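Local coordinates for putative TetR-family transcriptional regulator (Syntrophomonas wolfei subsp. wolfei, PDB 3LWJ), which probably binds DNA through a predicted helix-turn-helix motif and acts as a transcriptional regulator of the TetR family, at residues R137-G142 with P155-I160. Residues are numbered along the deposited sequence; the frame is centred on the assembly and turned at random.
Sequences RNIEYG and PIAHSI. With EDO (1,2-ethanediol), chain B.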
ATOM      1  N   ARG A 137     -17.549  10.617   1.107  1.00 26.59           N
ATOM      2  CA  ARG A 137     -18.922  11.058   1.461  1.00 27.56           C
ATOM      3  C   ARG A 137     -19.017  11.135   2.971  1.00 26.49           C
ATOM      4  O   ARG A 137     -19.507  12.107   3.497  1.00 25.86           O
ATOM      5  CB  ARG A 137     -20.018  10.099   0.985  1.00 29.50           C
ATOM      6  CG  ARG A 137     -20.096   9.770  -0.512  1.00 36.35           C
ATOM      7  CD  ARG A 137     -20.403  10.966  -1.380  1.00 47.17           C
ATOM      8  NE  ARG A 137     -19.188  11.744  -1.652  1.00 56.36           N
ATOM      9  CZ  ARG A 137     -18.313  11.507  -2.633  1.00 58.01           C
ATOM     10  NH1 ARG A 137     -18.470  10.487  -3.478  1.00 53.58           N
ATOM     11  NH2 ARG A 137     -17.260  12.317  -2.768  1.00 61.40           N
ATOM     12  N   ASN A 138     -18.519  10.113   3.666  1.00 24.31           N
ATOM     13  CA  ASN A 138     -18.627  10.079   5.127  1.00 25.48           C
ATOM     14  C   ASN A 138     -17.793  11.137   5.814  1.00 25.22           C
ATOM     15  O   ASN A 138     -18.245  11.700   6.801  1.00 25.54           O
ATOM     16  CB  ASN A 138     -18.269   8.710   5.681  1.00 27.03           C
ATOM     17  CG  ASN A 138     -19.093   7.579   5.044  1.00 33.35           C
ATOM     18  OD1 ASN A 138     -18.583   6.483   4.820  1.00 43.69           O
ATOM     19  ND2 ASN A 138     -20.352   7.853   4.744  1.00 32.88           N
ATOM     20  N   ILE A 139     -16.593  11.433   5.285  1.00 24.32           N
ATOM     21  CA  ILE A 139     -15.798  12.535   5.830  1.00 23.47           C
ATOM     22  C   ILE A 139     -16.504  13.885   5.584  1.00 25.10           C
ATOM     23  O   ILE A 139     -16.539  14.742   6.456  1.00 24.72           O
ATOM     24  CB  ILE A 139     -14.391  12.567   5.239  1.00 23.90           C
ATOM     25  CG1 ILE A 139     -13.599  11.348   5.760  1.00 26.64           C
ATOM     26  CG2 ILE A 139     -13.696  13.862   5.633  1.00 18.63           C
ATOM     27  CD1 ILE A 139     -12.541  10.837   4.821  1.00 29.28           C
ATOM     28  N   GLU A 140     -17.070  14.045   4.395  1.00 24.16           N
ATOM     29  CA  GLU A 140     -17.772  15.264   4.031  1.00 25.81           C
ATOM     30  C   GLU A 140     -18.918  15.554   4.995  1.00 26.97           C
ATOM     31  O   GLU A 140     -19.043  16.678   5.520  1.00 28.55           O
ATOM     32  CB  GLU A 140     -18.270  15.168   2.599  1.00 22.73           C
ATOM     33  CG  GLU A 140     -17.170  15.262   1.573  1.00 32.62           C
ATOM     34  CD  GLU A 140     -17.713  15.037   0.180  1.00 33.97           C
ATOM     35  OE1 GLU A 140     -18.822  15.538  -0.053  1.00 44.38           O
ATOM     36  OE2 GLU A 140     -17.087  14.346  -0.660  1.00 36.48           O
ATOM     37  N   TYR A 141     -19.716  14.521   5.257  1.00 26.49           N
ATOM     38  CA  TYR A 141     -20.806  14.609   6.212  1.00 27.92           C
ATOM     39  C   TYR A 141     -20.295  15.120   7.563  1.00 29.07           C
ATOM     40  O   TYR A 141     -20.872  16.043   8.143  1.00 26.98           O
ATOM     41  CB  TYR A 141     -21.513  13.252   6.340  1.00 26.63           C
ATOM     42  CG  TYR A 141     -22.765  13.277   7.176  1.00 30.35           C
ATOM     43  CD1 TYR A 141     -23.955  13.793   6.669  1.00 34.74           C
ATOM     44  CD2 TYR A 141     -22.763  12.766   8.472  1.00 27.71           C
ATOM     45  CE1 TYR A 141     -25.131  13.813   7.455  1.00 36.60           C
ATOM     46  CE2 TYR A 141     -23.912  12.768   9.252  1.00 35.71           C
ATOM     47  CZ  TYR A 141     -25.087  13.303   8.746  1.00 31.51           C
ATOM     48  OH  TYR A 141     -26.195  13.308   9.537  1.00 37.37           O
ATOM     49  N   GLY A 142     -19.188  14.562   8.045  1.00 28.61           N
ATOM     50  CA  GLY A 142     -18.632  14.989   9.335  1.00 26.71           C
ATOM     51  C   GLY A 142     -18.159  16.438   9.367  1.00 26.78           C
ATOM     52  O   GLY A 142     -18.178  17.077  10.440  1.00 25.61           O
ATOM     53  N   PRO A 155      -7.111  13.354   0.407  1.00 22.12           N
ATOM     54  CA  PRO A 155      -5.956  12.828   1.175  1.00 21.66           C
ATOM     55  C   PRO A 155      -6.339  12.002   2.402  1.00 23.03           C
ATOM     56  O   PRO A 155      -5.664  11.003   2.741  1.00 23.44           O
ATOM     57  CB  PRO A 155      -5.213  14.087   1.623  1.00 22.23           C
ATOM     58  CG  PRO A 155      -5.690  15.220   0.644  1.00 24.66           C
ATOM     59  CD  PRO A 155      -7.112  14.827   0.330  1.00 23.20           C
ATOM     60  N   ILE A 156      -7.400  12.392   3.091  1.00 22.74           N
ATOM     61  CA  ILE A 156      -7.851  11.589   4.232  1.00 20.14           C
ATOM     62  C   ILE A 156      -8.398  10.222   3.815  1.00 19.43           C
ATOM     63  O   ILE A 156      -8.080   9.208   4.445  1.00 22.78           O
ATOM     64  CB  ILE A 156      -8.875  12.313   5.128  1.00 22.10           C
ATOM     65  CG1 ILE A 156      -8.371  13.717   5.553  1.00 17.79           C
ATOM     66  CG2 ILE A 156      -9.168  11.474   6.356  1.00 16.65           C
ATOM     67  CD1 ILE A 156      -6.965  13.784   6.016  1.00 21.94           C
ATOM     68  N   ALA A 157      -9.168  10.169   2.743  1.00 20.25           N
ATOM     69  CA  ALA A 157      -9.764   8.909   2.261  1.00 19.42           C
ATOM     70  C   ALA A 157      -8.651   7.981   1.781  1.00 18.80           C
ATOM     71  O   ALA A 157      -8.620   6.786   2.108  1.00 16.35           O
ATOM     72  CB  ALA A 157     -10.773   9.211   1.157  1.00 18.35           C
ATOM     73  N   HIS A 158      -7.684   8.559   1.067  1.00 15.81           N
ATOM     74  CA  HIS A 158      -6.508   7.819   0.651  1.00 20.21           C
ATOM     75  C   HIS A 158      -5.694   7.307   1.845  1.00 23.24           C
ATOM     76  O   HIS A 158      -5.235   6.161   1.836  1.00 24.15           O
ATOM     77  CB  HIS A 158      -5.617   8.665  -0.274  1.00 22.72           C
ATOM     78  CG  HIS A 158      -6.110   8.745  -1.680  1.00 21.92           C
ATOM     79  ND1 HIS A 158      -6.999   9.707  -2.109  1.00 22.34           N
ATOM     80  CD2 HIS A 158      -5.812   7.994  -2.766  1.00 25.13           C
ATOM     81  CE1 HIS A 158      -7.215   9.556  -3.404  1.00 23.79           C
ATOM     82  NE2 HIS A 158      -6.516   8.515  -3.826  1.00 26.49           N
ATOM     83  N   SER A 159      -5.557   8.105   2.908  1.00 23.73           N
ATOM     84  CA  SER A 159      -4.812   7.621   4.070  1.00 18.52           C
ATOM     85  C   SER A 159      -5.477   6.474   4.782  1.00 20.51           C
ATOM     86  O   SER A 159      -4.779   5.552   5.256  1.00 21.02           O
ATOM     87  CB  SER A 159      -4.497   8.766   5.050  1.00 23.44           C
ATOM     88  OG  SER A 159      -5.606   9.177   5.829  1.00 21.91           O
ATOM     89  N   ILE A 160      -6.817   6.499   4.844  1.00 19.90           N
ATOM     90  CA  ILE A 160      -7.607   5.393   5.432  1.00 22.59           C
ATOM     91  C   ILE A 160      -7.417   4.131   4.607  1.00 22.16           C
ATOM     92  O   ILE A 160      -7.002   3.096   5.127  1.00 22.69           O
ATOM     93  CB  ILE A 160      -9.098   5.726   5.525  1.00 21.95           C
ATOM     94  CG1 ILE A 160      -9.319   6.956   6.425  1.00 23.82           C
ATOM     95  CG2 ILE A 160      -9.855   4.514   6.054  1.00 18.20           C
ATOM     96  CD1 ILE A 160     -10.779   7.545   6.323  1.00 21.25           C
TER
HETATM   97  C1  EDO B 202     -15.526   6.594   5.819  1.00 51.58           C
HETATM   98  O1  EDO B 202     -16.521   5.619   6.230  1.00 49.10           O
HETATM   99  C2  EDO B 202     -14.311   6.870   6.710  1.00 47.90           C
HETATM  100  O2  EDO B 202     -14.610   7.432   8.002  1.00 48.90           O
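Ile-139 reaches across from helix 118-144 to Ile-156, Ala-157 and Ile-160 of helix 153-173. Both helices belong to the all-helical C-terminal regulatory domain, as in TetR-family relatives. The segments' N-to-C directions are 129° apart, closer to antiparallel than to parallel, and their axes come within 10.4 Å. At this spacing the contact rests on Ile-139, which makes every side-chain contact from 137-142 to 155-160. CB of Ile-139 points at the partner helix. CG2 lies anti to the backbone N and has no close partner in 155-160. CG1 lies anti to the carbonyl carbon (chi1 -69°), and a roughly extended chi2 (150°) carries CD1 outward. CD1 of Ile-139 touches CG2 of Ile-156 at 3.8 Å. CD1 of Ile-139 is 4.0 Å from the backbone N of Ala-157 and slightly farther, 4.4 Å, from its CB. CD1 of Ile-139 also lies 4.0 Å from CD1 of Ile-160. The methyl thus meets backbone as well as side chains. Ile-156 offers its CG2 branch, while its CG1-CD1 arm leads away. His-158 NE2 is hydrogen-bonded to Lys-170 NZ of the second subunit, so the contact ties helix 118-144 to a helix of the dimer interface. The carbonyl oxygen of Ile-156 takes two bonds, from Ile-160 N and Ser-159 OG, both on the same face of its plane. Arg-137 NH2 and Glu-140 OE2 form a 2.9 Å salt bridge whose N-H...O hydrogen bond is nearly straight. A 1,2-ethanediol, probably from the crystallisation liquor, lies alongside. Its C2 is 3.6 Å from CD1 of Ile-160, and its O1 donates a 2.6 Å hydrogen bond to OD1 of Asn-138.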